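Local coordinates for DisA protein (Sorangium cellulosum, PDB 6CCA), which acts as a carbon methyltransferase of the disorazol polyketide assembly line, where it builds gem-dimethyl groups, probably with S-adenosylmethionine as methyl donor, at residues A47-L52 / H392-S397; T53-F58 / S397-Q402; D106-I111 / F343-A348. All blocks are in the same frame, centred on the assembly; numbering follows the deposited sequence.

How the contacts relate
Contacts 1 and 2 are neighbours, their centres 8 Å apart. They share Ser397, and both join the hairpin 393-398, or the residues next to it, to consecutive helices, 45-52 and 55-75. A probable backbone hydrogen bond, His392 O to Trp399 N at 2.9 Å, runs between them, and Leu51 O of contact 1 lies 3.6 Å from Trp399 CZ3 of contact 2. Contact 3 stands apart, its centre 19 Å from that of contact 2 and 27 Å from that of contact 1, with nearest atoms about 6 and 14 Å away. Helix 55-75 connects the two regions: it supplies Phe58 to contact 2 and packs on both helices of contact 3.

Contact 1 (A47-L52 / H392-S397); sequences AVRELL and HSDGTS
Asp394 turns its carboxylate to the helix by placing CG trans to the backbone N (chi1 172°), and Arg49, extended from CG to NE, meets it at about a right angle. The salt bridge is side-on: Arg49 NE donates to Asp394 OD2 at 2.9 Å, and Arg49 NH2 to Asp394 OD1, also at 2.9 Å. The NH2 bond is the straighter one (163°), with OD1 in the guanidinium plane and approached on its syn side. Because the two planes are turned 47° apart, NE reaches OD2 from well above the carboxylate plane; its second bond, to OD1, is weak.

Beside the charges the helix contributes apolar side chains. Leu52 CD1 lies 3.7 Å from Asp394 CB, and the same methyl touches Ser397. Val48 CG1 rests on the peptide link, 3.7 Å from both His392 C and Ser393 N. Leu51 CD2 approaches His392 CD2 to 3.6 Å, while NE2 of that imidazole is hydrogen-bonded to His200 NE2 of helix 196-216. The strand residues belong to a beta hairpin closed by a type II' turn from Asp394 to Ser397, with Gly395 at positive phi. Helix 45-52 thus meets the hairpin through Arg49 and Leu52, and its lead-in residue His392 through Val48 and Leu51. Solvent would probably screen the exposed ion pair, while bonds to both carboxylate oxygens would restrict its rotation.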
ATOM      1  N   ALA A  47     -10.252 -20.466  -0.097  1.00 21.99           N
ATOM      2  CA  ALA A  47      -9.639 -19.250   0.496  1.00 23.64           C
ATOM      3  C   ALA A  47     -10.127 -17.982  -0.171  1.00 20.44           C
ATOM      4  O   ALA A  47     -10.265 -16.953   0.487  1.00 19.86           O
ATOM      5  CB  ALA A  47      -8.115 -19.321   0.409  1.00 22.02           C
ATOM      6  N   VAL A  48     -10.328 -18.047  -1.483  1.00 18.73           N
ATOM      7  CA  VAL A  48     -10.727 -16.922  -2.250  1.00 19.61           C
ATOM      8  C   VAL A  48     -12.169 -16.601  -1.847  1.00 20.11           C
ATOM      9  O   VAL A  48     -12.523 -15.448  -1.656  1.00 18.09           O
ATOM     10  CB  VAL A  48     -10.638 -17.169  -3.769  1.00 18.77           C
ATOM     11  CG1 VAL A  48     -11.369 -16.080  -4.541  1.00 19.93           C
ATOM     12  CG2 VAL A  48      -9.152 -17.262  -4.252  1.00 20.80           C
ATOM     13  N   ARG A  49     -13.011 -17.644  -1.760  1.00 23.08           N
ATOM     14  CA  ARG A  49     -14.410 -17.430  -1.328  1.00 23.41           C
ATOM     15  C   ARG A  49     -14.497 -16.794   0.034  1.00 19.43           C
ATOM     16  O   ARG A  49     -15.323 -15.893   0.246  1.00 20.54           O
ATOM     17  CB  ARG A  49     -15.237 -18.718  -1.296  1.00 26.89           C
ATOM     18  CG  ARG A  49     -15.706 -19.049  -2.672  1.00 33.11           C
ATOM     19  CD  ARG A  49     -16.877 -20.060  -2.710  1.00 37.21           C
ATOM     20  NE  ARG A  49     -17.174 -20.169  -4.128  1.00 39.14           N
ATOM     21  CZ  ARG A  49     -17.699 -21.230  -4.764  1.00 44.13           C
ATOM     22  NH1 ARG A  49     -18.077 -22.338  -4.124  1.00 43.94           N
ATOM     23  NH2 ARG A  49     -17.863 -21.149  -6.083  1.00 39.87           N
ATOM     24  N   GLU A  50     -13.706 -17.290   0.944  1.00 19.18           N
ATOM     25  CA  GLU A  50     -13.619 -16.749   2.296  1.00 18.65           C
ATOM     26  C   GLU A  50     -13.235 -15.240   2.289  1.00 19.17           C
ATOM     27  O   GLU A  50     -13.856 -14.466   3.019  1.00 19.57           O
ATOM     28  CB  GLU A  50     -12.676 -17.542   3.150  1.00 19.89           C
ATOM     29  CG  GLU A  50     -12.391 -16.992   4.538  1.00 22.53           C
ATOM     30  CD  GLU A  50     -13.602 -17.069   5.495  1.00 22.62           C
ATOM     31  OE1 GLU A  50     -14.505 -17.874   5.170  1.00 21.28           O
ATOM     32  OE2 GLU A  50     -13.641 -16.337   6.535  1.00 21.10           O
ATOM     33  N   LEU A  51     -12.224 -14.872   1.512  1.00 16.30           N
ATOM     34  CA  LEU A  51     -11.873 -13.435   1.386  1.00 16.95           C
ATOM     35  C   LEU A  51     -13.052 -12.638   0.818  1.00 17.97           C
ATOM     36  O   LEU A  51     -13.365 -11.544   1.305  1.00 15.64           O
ATOM     37  CB  LEU A  51     -10.643 -13.268   0.477  1.00 17.12           C
ATOM     38  CG  LEU A  51     -10.287 -11.829   0.096  1.00 16.97           C
ATOM     39  CD1 LEU A  51      -9.778 -11.138   1.374  1.00 18.03           C
ATOM     40  CD2 LEU A  51      -9.256 -11.866  -1.031  1.00 17.86           C
ATOM     41  N   LEU A  52     -13.772 -13.192  -0.164  1.00 18.09           N
ATOM     42  CA  LEU A  52     -14.839 -12.473  -0.811  1.00 20.39           C
ATOM     43  C   LEU A  52     -16.033 -12.258   0.087  1.00 18.41           C
ATOM     44  O   LEU A  52     -16.854 -11.400  -0.248  1.00 17.14           O
ATOM     45  CB  LEU A  52     -15.312 -13.144  -2.145  1.00 20.24           C
ATOM     46  CG  LEU A  52     -14.299 -12.939  -3.282  1.00 23.58           C
ATOM     47  CD1 LEU A  52     -14.563 -13.840  -4.508  1.00 26.51           C
ATOM     48  CD2 LEU A  52     -14.287 -11.496  -3.702  1.00 28.44           C
ATOM     49  N   HIS A 392      -7.949 -13.760  -7.545  1.00 18.14           N
ATOM     50  CA  HIS A 392      -8.917 -13.747  -6.464  1.00 17.97           C
ATOM     51  C   HIS A 392     -10.303 -13.597  -7.001  1.00 20.33           C
ATOM     52  O   HIS A 392     -11.019 -12.629  -6.723  1.00 18.84           O
ATOM     53  CB  HIS A 392      -8.606 -12.621  -5.454  1.00 19.32           C
ATOM     54  CG  HIS A 392      -7.377 -12.892  -4.660  1.00 17.11           C
ATOM     55  ND1 HIS A 392      -6.135 -12.551  -5.127  1.00 18.54           N
ATOM     56  CD2 HIS A 392      -7.182 -13.500  -3.480  1.00 18.00           C
ATOM     57  CE1 HIS A 392      -5.224 -12.946  -4.259  1.00 18.57           C
ATOM     58  NE2 HIS A 392      -5.832 -13.515  -3.247  1.00 17.15           N
ATOM     59  N   SER A 393     -10.705 -14.572  -7.822  1.00 21.89           N
ATOM     60  CA  SER A 393     -12.050 -14.464  -8.462  1.00 24.03           C
ATOM     61  C   SER A 393     -12.869 -15.741  -8.356  1.00 25.62           C
ATOM     62  O   SER A 393     -12.330 -16.858  -8.310  1.00 24.83           O
ATOM     63  CB  SER A 393     -11.934 -13.983  -9.928  1.00 30.52           C
ATOM     64  OG  SER A 393     -11.080 -14.826 -10.627  1.00 40.26           O
ATOM     65  N   ASP A 394     -14.169 -15.540  -8.198  1.00 27.80           N
ATOM     66  CA  ASP A 394     -15.096 -16.647  -8.041  1.00 35.62           C
ATOM     67  C   ASP A 394     -16.328 -16.306  -8.877  1.00 39.43           C
ATOM     68  O   ASP A 394     -17.209 -15.528  -8.426  1.00 32.25           O
ATOM     69  CB  ASP A 394     -15.498 -16.718  -6.602  1.00 35.29           C
ATOM     70  CG  ASP A 394     -16.616 -17.712  -6.348  1.00 42.52           C
ATOM     71  OD1 ASP A 394     -16.703 -18.694  -7.092  1.00 38.56           O
ATOM     72  OD2 ASP A 394     -17.387 -17.547  -5.371  1.00 36.78           O
ATOM     73  N   GLY A 395     -16.330 -16.821 -10.110  1.00 42.39           N
ATOM     74  CA  GLY A 395     -17.338 -16.463 -11.083  1.00 40.51           C
ATOM     75  C   GLY A 395     -17.328 -14.993 -11.445  1.00 40.31           C
ATOM     76  O   GLY A 395     -16.283 -14.466 -11.877  1.00 41.53           O
ATOM     77  N   THR A 396     -18.447 -14.301 -11.242  1.00 38.87           N
ATOM     78  CA  THR A 396     -18.498 -12.875 -11.510  1.00 40.57           C
ATOM     79  C   THR A 396     -17.921 -12.048 -10.355  1.00 38.55           C
ATOM     80  O   THR A 396     -17.882 -10.851 -10.470  1.00 41.24           O
ATOM     81  CB  THR A 396     -19.936 -12.299 -11.677  1.00 42.15           C
ATOM     82  OG1 THR A 396     -20.784 -12.803 -10.623  1.00 43.05           O
ATOM     83  CG2 THR A 396     -20.516 -12.574 -13.086  1.00 47.90           C
ATOM     84  N   SER A 397     -17.532 -12.635  -9.230  1.00 36.67           N
ATOM     85  CA  SER A 397     -17.021 -11.785  -8.147  1.00 32.64           C
ATOM     86  C   SER A 397     -15.521 -11.866  -8.142  1.00 27.17           C
ATOM     87  O   SER A 397     -14.955 -12.931  -8.402  1.00 27.15           O
ATOM     88  CB  SER A 397     -17.513 -12.241  -6.764  1.00 33.43           C
ATOM     89  OG  SER A 397     -18.882 -11.961  -6.608  1.00 39.65           O
TER

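Contact 2 (T53-F58 / S397-Q402); sequences THQPAF and SSWSIQ
The indole of Trp399 points the edge of its six-membered ring at the face of Phe58, an offset edge-to-face pair with centroids 5.7 Å apart and planes at 80°. The closest atoms of the pair are Trp399 CH2 and Phe58 CD1, 3.8 Å apart. One face of the indole carries its own neighbour Ile401, whose CD1 sits above the plane and offset toward the rim; at the edge, in plane, lie Gln55 N, 3.7 Å from Trp399 CZ3, and Gln402 O. His54 O is at the edge of the Phe58 ring. Ile401 CD1 also reaches Phe58 CB at 3.9 Å, so this methyl fills the angle between the two aromatic side chains.

Strands 393-394 and 397-398 form a hairpin, and the chain then passes through Trp399 and Ile401 into strand 402-409, which runs antiparallel to strand 330-337. An antiparallel strand beside the parallel ones of the central sheet is a hallmark of class I methyltransferases. Contact 2 joins this approach to the sheet with the start of helix 55-75. Thr197 of helix 196-216 touches both Phe58 and Trp399, and Tyr154 makes a further edge-to-face pair with Phe58.

The polar part belongs to Gln55. With CG trans to the backbone N (chi1 -177°) and the chain extended beyond it, the side chain slides past the indole in the opposite direction, the amide only 2° from parallel to the ring. Its NE2 gives a nearly straight but weak hydrogen bond to Ser398 O at 3.4 Å. Gln55 OE1 accepts from a water at 2.6 Å, and that water accepts from Ser398 N at 3.0 Å, a pattern consistent with the modelled amide flip.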
ATOM      1  N   THR A  53     -16.113 -13.024   1.168  1.00 17.20           N
ATOM      2  CA  THR A  53     -17.219 -12.791   2.155  1.00 18.01           C
ATOM      3  C   THR A  53     -17.146 -11.396   2.734  1.00 18.58           C
ATOM      4  O   THR A  53     -18.136 -10.841   3.220  1.00 17.47           O
ATOM      5  CB  THR A  53     -17.342 -13.771   3.292  1.00 17.16           C
ATOM      6  OG1 THR A  53     -16.223 -13.763   4.185  1.00 19.26           O
ATOM      7  CG2 THR A  53     -17.566 -15.185   2.752  1.00 19.65           C
ATOM      8  N   HIS A  54     -15.960 -10.814   2.666  1.00 18.61           N
ATOM      9  CA  HIS A  54     -15.799  -9.444   3.186  1.00 17.58           C
ATOM     10  C   HIS A  54     -16.148  -8.306   2.212  1.00 17.84           C
ATOM     11  O   HIS A  54     -16.178  -7.176   2.629  1.00 16.84           O
ATOM     12  CB  HIS A  54     -14.352  -9.309   3.687  1.00 16.78           C
ATOM     13  CG  HIS A  54     -14.046 -10.296   4.733  1.00 15.41           C
ATOM     14  ND1 HIS A  54     -14.686 -10.300   5.935  1.00 15.52           N
ATOM     15  CD2 HIS A  54     -13.196 -11.354   4.754  1.00 16.44           C
ATOM     16  CE1 HIS A  54     -14.241 -11.301   6.674  1.00 15.95           C
ATOM     17  NE2 HIS A  54     -13.340 -11.956   5.978  1.00 17.92           N
ATOM     18  N   GLN A  55     -16.510  -8.573   0.972  1.00 15.83           N
ATOM     19  CA  GLN A  55     -16.818  -7.539   0.054  1.00 17.44           C
ATOM     20  C   GLN A  55     -18.011  -6.650   0.381  1.00 16.88           C
ATOM     21  O   GLN A  55     -17.908  -5.489   0.208  1.00 16.79           O
ATOM     22  CB  GLN A  55     -16.873  -8.069  -1.353  1.00 20.06           C
ATOM     23  CG  GLN A  55     -17.118  -7.056  -2.413  1.00 23.19           C
ATOM     24  CD  GLN A  55     -16.455  -7.505  -3.653  1.00 35.72           C
ATOM     25  OE1 GLN A  55     -17.054  -8.288  -4.424  1.00 39.12           O
ATOM     26  NE2 GLN A  55     -15.159  -7.150  -3.801  1.00 26.90           N
ATOM     27  N   PRO A  56     -19.116  -7.181   0.957  1.00 18.34           N
ATOM     28  CA  PRO A  56     -20.237  -6.290   1.313  1.00 16.41           C
ATOM     29  C   PRO A  56     -19.816  -5.261   2.361  1.00 14.83           C
ATOM     30  O   PRO A  56     -20.189  -4.056   2.260  1.00 15.91           O
ATOM     31  CB  PRO A  56     -21.289  -7.268   1.875  1.00 17.25           C
ATOM     32  CG  PRO A  56     -21.020  -8.557   1.080  1.00 16.43           C
ATOM     33  CD  PRO A  56     -19.497  -8.602   1.029  1.00 18.14           C
ATOM     34  N   ALA A  57     -18.947  -5.680   3.282  1.00 15.05           N
ATOM     35  CA  ALA A  57     -18.493  -4.746   4.326  1.00 15.62           C
ATOM     36  C   ALA A  57     -17.593  -3.643   3.736  1.00 16.03           C
ATOM     37  O   ALA A  57     -17.756  -2.473   4.065  1.00 14.80           O
ATOM     38  CB  ALA A  57     -17.833  -5.476   5.475  1.00 15.56           C
ATOM     39  N   PHE A  58     -16.679  -4.025   2.843  1.00 14.18           N
ATOM     40  CA  PHE A  58     -15.814  -3.043   2.205  1.00 15.38           C
ATOM     41  C   PHE A  58     -16.594  -2.159   1.264  1.00 15.16           C
ATOM     42  O   PHE A  58     -16.301  -0.982   1.146  1.00 14.69           O
ATOM     43  CB  PHE A  58     -14.593  -3.720   1.577  1.00 15.18           C
ATOM     44  CG  PHE A  58     -13.525  -3.974   2.571  1.00 15.07           C
ATOM     45  CD1 PHE A  58     -13.514  -5.136   3.329  1.00 15.63           C
ATOM     46  CD2 PHE A  58     -12.559  -3.011   2.811  1.00 15.93           C
ATOM     47  CE1 PHE A  58     -12.571  -5.320   4.313  1.00 17.01           C
ATOM     48  CE2 PHE A  58     -11.581  -3.219   3.764  1.00 17.32           C
ATOM     49  CZ  PHE A  58     -11.579  -4.342   4.529  1.00 17.84           C
ATOM     50  N   SER A 397     -17.532 -12.635  -9.230  1.00 36.67           N
ATOM     51  CA  SER A 397     -17.021 -11.785  -8.147  1.00 32.64           C
ATOM     52  C   SER A 397     -15.521 -11.866  -8.142  1.00 27.17           C
ATOM     53  O   SER A 397     -14.955 -12.931  -8.402  1.00 27.15           O
ATOM     54  CB  SER A 397     -17.513 -12.241  -6.764  1.00 33.43           C
ATOM     55  OG  SER A 397     -18.882 -11.961  -6.608  1.00 39.65           O
ATOM     56  N   SER A 398     -14.885 -10.767  -7.756  1.00 23.91           N
ATOM     57  CA  SER A 398     -13.462 -10.809  -7.597  1.00 22.07           C
ATOM     58  C   SER A 398     -13.005  -9.701  -6.618  1.00 21.14           C
ATOM     59  O   SER A 398     -13.679  -8.664  -6.476  1.00 20.28           O
ATOM     60  CB  SER A 398     -12.770 -10.663  -8.961  1.00 28.30           C
ATOM     61  OG  SER A 398     -12.960  -9.344  -9.367  1.00 34.08           O
ATOM     62  N   TRP A 399     -11.872  -9.972  -5.964  1.00 19.14           N
ATOM     63  CA  TRP A 399     -11.269  -8.983  -5.032  1.00 18.45           C
ATOM     64  C   TRP A 399     -10.304  -8.118  -5.843  1.00 19.17           C
ATOM     65  O   TRP A 399      -9.323  -8.631  -6.415  1.00 19.18           O
ATOM     66  CB  TRP A 399     -10.509  -9.688  -3.917  1.00 17.36           C
ATOM     67  CG  TRP A 399     -10.238  -8.793  -2.772  1.00 17.03           C
ATOM     68  CD1 TRP A 399      -9.107  -8.143  -2.473  1.00 17.63           C
ATOM     69  CD2 TRP A 399     -11.165  -8.477  -1.720  1.00 18.51           C
ATOM     70  NE1 TRP A 399      -9.259  -7.391  -1.337  1.00 19.20           N
ATOM     71  CE2 TRP A 399     -10.508  -7.598  -0.830  1.00 16.88           C
ATOM     72  CE3 TRP A 399     -12.479  -8.843  -1.451  1.00 17.72           C
ATOM     73  CZ2 TRP A 399     -11.135  -7.086   0.292  1.00 18.18           C
ATOM     74  CZ3 TRP A 399     -13.080  -8.330  -0.355  1.00 19.73           C
ATOM     75  CH2 TRP A 399     -12.415  -7.467   0.508  1.00 19.59           C
ATOM     76  N   SER A 400     -10.611  -6.854  -5.930  1.00 18.99           N
ATOM     77  CA  SER A 400      -9.765  -5.923  -6.655  1.00 21.92           C
ATOM     78  C   SER A 400      -9.093  -4.864  -5.814  1.00 20.25           C
ATOM     79  O   SER A 400      -8.312  -4.081  -6.359  1.00 22.33           O
ATOM     80  CB  SER A 400     -10.541  -5.225  -7.779  1.00 23.94           C
ATOM     81  OG  SER A 400     -11.636  -4.535  -7.219  1.00 27.70           O
ATOM     82  N   ILE A 401      -9.357  -4.824  -4.522  1.00 16.98           N
ATOM     83  CA  ILE A 401      -8.883  -3.759  -3.654  1.00 18.25           C
ATOM     84  C   ILE A 401      -7.389  -3.862  -3.355  1.00 15.47           C
ATOM     85  O   ILE A 401      -6.721  -2.848  -3.108  1.00 16.49           O
ATOM     86  CB  ILE A 401      -9.646  -3.850  -2.285  1.00 22.55           C
ATOM     87  CG1 ILE A 401     -11.056  -3.342  -2.476  1.00 29.32           C
ATOM     88  CG2 ILE A 401      -8.944  -3.039  -1.194  1.00 28.73           C
ATOM     89  CD1 ILE A 401     -11.900  -3.509  -1.206  1.00 29.03           C
ATOM     90  N   GLN A 402      -6.887  -5.060  -3.386  1.00 13.83           N
ATOM     91  CA  GLN A 402      -5.525  -5.397  -2.993  1.00 13.52           C
ATOM     92  C   GLN A 402      -5.099  -6.684  -3.676  1.00 14.62           C
ATOM     93  O   GLN A 402      -5.919  -7.598  -4.024  1.00 13.33           O
ATOM     94  CB  GLN A 402      -5.478  -5.633  -1.492  1.00 12.82           C
ATOM     95  CG  GLN A 402      -4.142  -5.821  -0.843  1.00 13.90           C
ATOM     96  CD  GLN A 402      -4.178  -5.771   0.667  1.00 14.47           C
ATOM     97  OE1 GLN A 402      -5.222  -5.592   1.294  1.00 17.22           O
ATOM     98  NE2 GLN A 402      -3.031  -5.997   1.268  1.00 15.67           N
TER
HETATM   99  O   HOH W   1     -16.922  -8.763  -6.973  1.00 29.55           O

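Contact 3 (D106-I111 / F343-A348); sequences DSLLAI and FLTLSA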
ATOM      1  N   ASP A 106      -9.020  18.600  -4.796  1.00 25.31           N
ATOM      2  CA  ASP A 106      -9.698  18.248  -6.038  1.00 26.61           C
ATOM      3  C   ASP A 106     -10.226  16.825  -6.016  1.00 26.02           C
ATOM      4  O   ASP A 106     -11.327  16.544  -6.528  1.00 21.51           O
ATOM      5  CB  ASP A 106      -8.806  18.383  -7.276  1.00 29.54           C
ATOM      6  CG  ASP A 106      -8.276  19.847  -7.490  1.00 36.72           C
ATOM      7  OD1 ASP A 106      -8.888  20.842  -7.010  1.00 30.33           O
ATOM      8  OD2 ASP A 106      -7.191  19.935  -8.100  1.00 39.01           O
ATOM      9  N   SER A 107      -9.409  15.885  -5.515  1.00 24.39           N
ATOM     10  CA  SER A 107      -9.897  14.513  -5.398  1.00 22.15           C
ATOM     11  C   SER A 107     -11.150  14.378  -4.476  1.00 16.93           C
ATOM     12  O   SER A 107     -12.086  13.628  -4.814  1.00 19.61           O
ATOM     13  CB  SER A 107      -8.756  13.585  -4.885  1.00 21.41           C
ATOM     14  OG  SER A 107      -9.230  12.247  -4.928  1.00 20.34           O
ATOM     15  N   LEU A 108     -11.171  15.113  -3.399  1.00 19.13           N
ATOM     16  CA  LEU A 108     -12.314  15.044  -2.436  1.00 19.80           C
ATOM     17  C   LEU A 108     -13.595  15.563  -3.143  1.00 21.27           C
ATOM     18  O   LEU A 108     -14.661  14.979  -2.989  1.00 19.24           O
ATOM     19  CB  LEU A 108     -12.052  15.836  -1.170  1.00 20.60           C
ATOM     20  CG  LEU A 108     -10.861  15.349  -0.318  1.00 23.37           C
ATOM     21  CD1 LEU A 108     -10.642  16.259   0.880  1.00 25.42           C
ATOM     22  CD2 LEU A 108     -10.984  13.849   0.057  1.00 21.91           C
ATOM     23  N   LEU A 109     -13.461  16.653  -3.929  1.00 22.41           N
ATOM     24  CA  LEU A 109     -14.620  17.126  -4.722  1.00 21.90           C
ATOM     25  C   LEU A 109     -15.136  16.079  -5.674  1.00 19.34           C
ATOM     26  O   LEU A 109     -16.341  15.814  -5.775  1.00 19.08           O
ATOM     27  CB  LEU A 109     -14.281  18.451  -5.400  1.00 23.77           C
ATOM     28  CG  LEU A 109     -13.995  19.626  -4.460  1.00 24.74           C
ATOM     29  CD1 LEU A 109     -13.610  20.871  -5.270  1.00 26.73           C
ATOM     30  CD2 LEU A 109     -15.103  19.856  -3.407  1.00 24.43           C
ATOM     31  N   ALA A 110     -14.228  15.373  -6.396  1.00 20.52           N
ATOM     32  CA  ALA A 110     -14.648  14.316  -7.295  1.00 20.94           C
ATOM     33  C   ALA A 110     -15.264  13.126  -6.587  1.00 20.67           C
ATOM     34  O   ALA A 110     -16.150  12.477  -7.120  1.00 19.11           O
ATOM     35  CB  ALA A 110     -13.468  13.817  -8.160  1.00 26.37           C
ATOM     36  N   ILE A 111     -14.788  12.784  -5.372  1.00 18.93           N
ATOM     37  CA  ILE A 111     -15.504  11.777  -4.564  1.00 18.90           C
ATOM     38  C   ILE A 111     -16.964  12.193  -4.305  1.00 18.19           C
ATOM     39  O   ILE A 111     -17.879  11.380  -4.500  1.00 17.94           O
ATOM     40  CB  ILE A 111     -14.832  11.540  -3.187  1.00 19.11           C
ATOM     41  CG1 ILE A 111     -13.489  10.849  -3.442  1.00 20.17           C
ATOM     42  CG2 ILE A 111     -15.753  10.687  -2.347  1.00 19.65           C
ATOM     43  CD1 ILE A 111     -12.619  10.563  -2.232  1.00 19.00           C
ATOM     44  N   PHE A 343     -11.442   5.114   1.322  1.00 18.82           N
ATOM     45  CA  PHE A 343     -10.789   4.924   2.601  1.00 18.94           C
ATOM     46  C   PHE A 343      -9.376   5.366   2.562  1.00 18.47           C
ATOM     47  O   PHE A 343      -8.850   5.990   3.481  1.00 19.75           O
ATOM     48  CB  PHE A 343     -10.830   3.434   3.033  1.00 21.88           C
ATOM     49  CG  PHE A 343      -9.830   3.143   4.138  1.00 23.14           C
ATOM     50  CD1 PHE A 343     -10.092   3.572   5.443  1.00 25.02           C
ATOM     51  CD2 PHE A 343      -8.613   2.569   3.865  1.00 25.29           C
ATOM     52  CE1 PHE A 343      -9.165   3.389   6.500  1.00 26.58           C
ATOM     53  CE2 PHE A 343      -7.650   2.402   4.869  1.00 28.21           C
ATOM     54  CZ  PHE A 343      -7.934   2.793   6.209  1.00 27.65           C
ATOM     55  N   LEU A 344      -8.658   4.979   1.511  1.00 16.81           N
ATOM     56  CA  LEU A 344      -7.277   5.400   1.358  1.00 18.03           C
ATOM     57  C   LEU A 344      -7.119   6.875   1.049  1.00 17.19           C
ATOM     58  O   LEU A 344      -6.225   7.576   1.600  1.00 19.31           O
ATOM     59  CB  LEU A 344      -6.591   4.574   0.238  1.00 16.97           C
ATOM     60  CG  LEU A 344      -6.411   3.094   0.618  1.00 19.73           C
ATOM     61  CD1 LEU A 344      -5.817   2.382  -0.616  1.00 20.92           C
ATOM     62  CD2 LEU A 344      -5.485   2.908   1.812  1.00 21.47           C
ATOM     63  N   THR A 345      -7.920   7.376   0.108  1.00 16.92           N
ATOM     64  CA  THR A 345      -7.824   8.794  -0.207  1.00 17.40           C
ATOM     65  C   THR A 345      -7.945   9.660   1.056  1.00 17.20           C
ATOM     66  O   THR A 345      -7.186  10.596   1.255  1.00 18.26           O
ATOM     67  CB  THR A 345      -8.867   9.238  -1.256  1.00 17.64           C
ATOM     68  OG1 THR A 345      -8.638   8.521  -2.498  1.00 17.05           O
ATOM     69  CG2 THR A 345      -8.766  10.778  -1.477  1.00 18.19           C
ATOM     70  N   LEU A 346      -8.889   9.324   1.911  1.00 17.23           N
ATOM     71  CA  LEU A 346      -9.150  10.132   3.124  1.00 17.63           C
ATOM     72  C   LEU A 346      -8.046  10.033   4.185  1.00 19.87           C
ATOM     73  O   LEU A 346      -7.820  11.008   4.877  1.00 20.24           O
ATOM     74  CB  LEU A 346     -10.463   9.746   3.773  1.00 16.84           C
ATOM     75  CG  LEU A 346     -11.704  10.081   3.012  1.00 19.52           C
ATOM     76  CD1 LEU A 346     -12.937   9.533   3.724  1.00 22.26           C
ATOM     77  CD2 LEU A 346     -11.736  11.579   2.870  1.00 24.77           C
ATOM     78  N   SER A 347      -7.369   8.869   4.245  1.00 19.37           N
ATOM     79  CA  SER A 347      -6.379   8.545   5.249  1.00 20.20           C
ATOM     80  C   SER A 347      -4.961   8.652   4.725  1.00 22.13           C
ATOM     81  O   SER A 347      -4.276   9.651   5.032  1.00 22.13           O
ATOM     82  CB  SER A 347      -6.640   7.226   5.906  1.00 20.23           C
ATOM     83  OG  SER A 347      -6.699   6.095   5.074  1.00 18.07           O
ATOM     84  N   ALA A 348      -4.569   7.674   3.901  1.00 23.29           N
ATOM     85  CA  ALA A 348      -3.233   7.670   3.238  1.00 25.64           C
ATOM     86  C   ALA A 348      -3.038   8.914   2.382  1.00 24.98           C
ATOM     87  O   ALA A 348      -1.943   9.441   2.270  1.00 24.87           O
ATOM     88  CB  ALA A 348      -3.082   6.393   2.408  1.00 27.67           C
TER
HETATM   89  O   HOH W   2      -7.616  10.052  -4.416  1.00 27.52           O
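Apolar packing carries most of the contact, and Thr345 CG2 is at its middle. Placed trans to the backbone N, with OG1 beside that nitrogen (chi1 -62°), this methyl projects among three side chains of the facing helix. Ile111 comes to it tip to tip, its CD1 3.9 Å from Thr345 CG2. Leu108 slides past the threonine in the opposite direction, its CD2 brushing CG2, and also meets the next residue: Leu108 CD2 and Leu346 CD2, on side chains that cross at a slant, are 3.7 Å apart. The hydroxyl of Ser107 also touches the threonine methyl, OG 3.8 Å from Thr345 CG2.

No direct hydrogen bond spans the two helices, but one water does the work. It lies 2.8 Å from Ser107 OG and 2.7 Å from Thr345 OG1, hydrogen-bonded to both, so the two buried hydroxyls are paired through it at one border of the apolar patch.

A further hydrogen bond lies within segment 343-348, where the helix ends. Ser347 OG donates back to Phe343 O at 2.7 Å, arriving tilted from the carbonyl plane, and Ser347 OG also stands over one face of the Phe343 ring, offset toward its rim.

Five buried side chains thus join helix 102-114 to helix 342-346, the short helix that follows strand 330-337 of the central sheet. Helix 55-75 packs against both partners, touching Leu108 and Ile111 through Leu69 and Leu346 through Ser65. Helix 152-163 lies against Phe343 and Leu346, and Trp366, from a loop, touches Ser107.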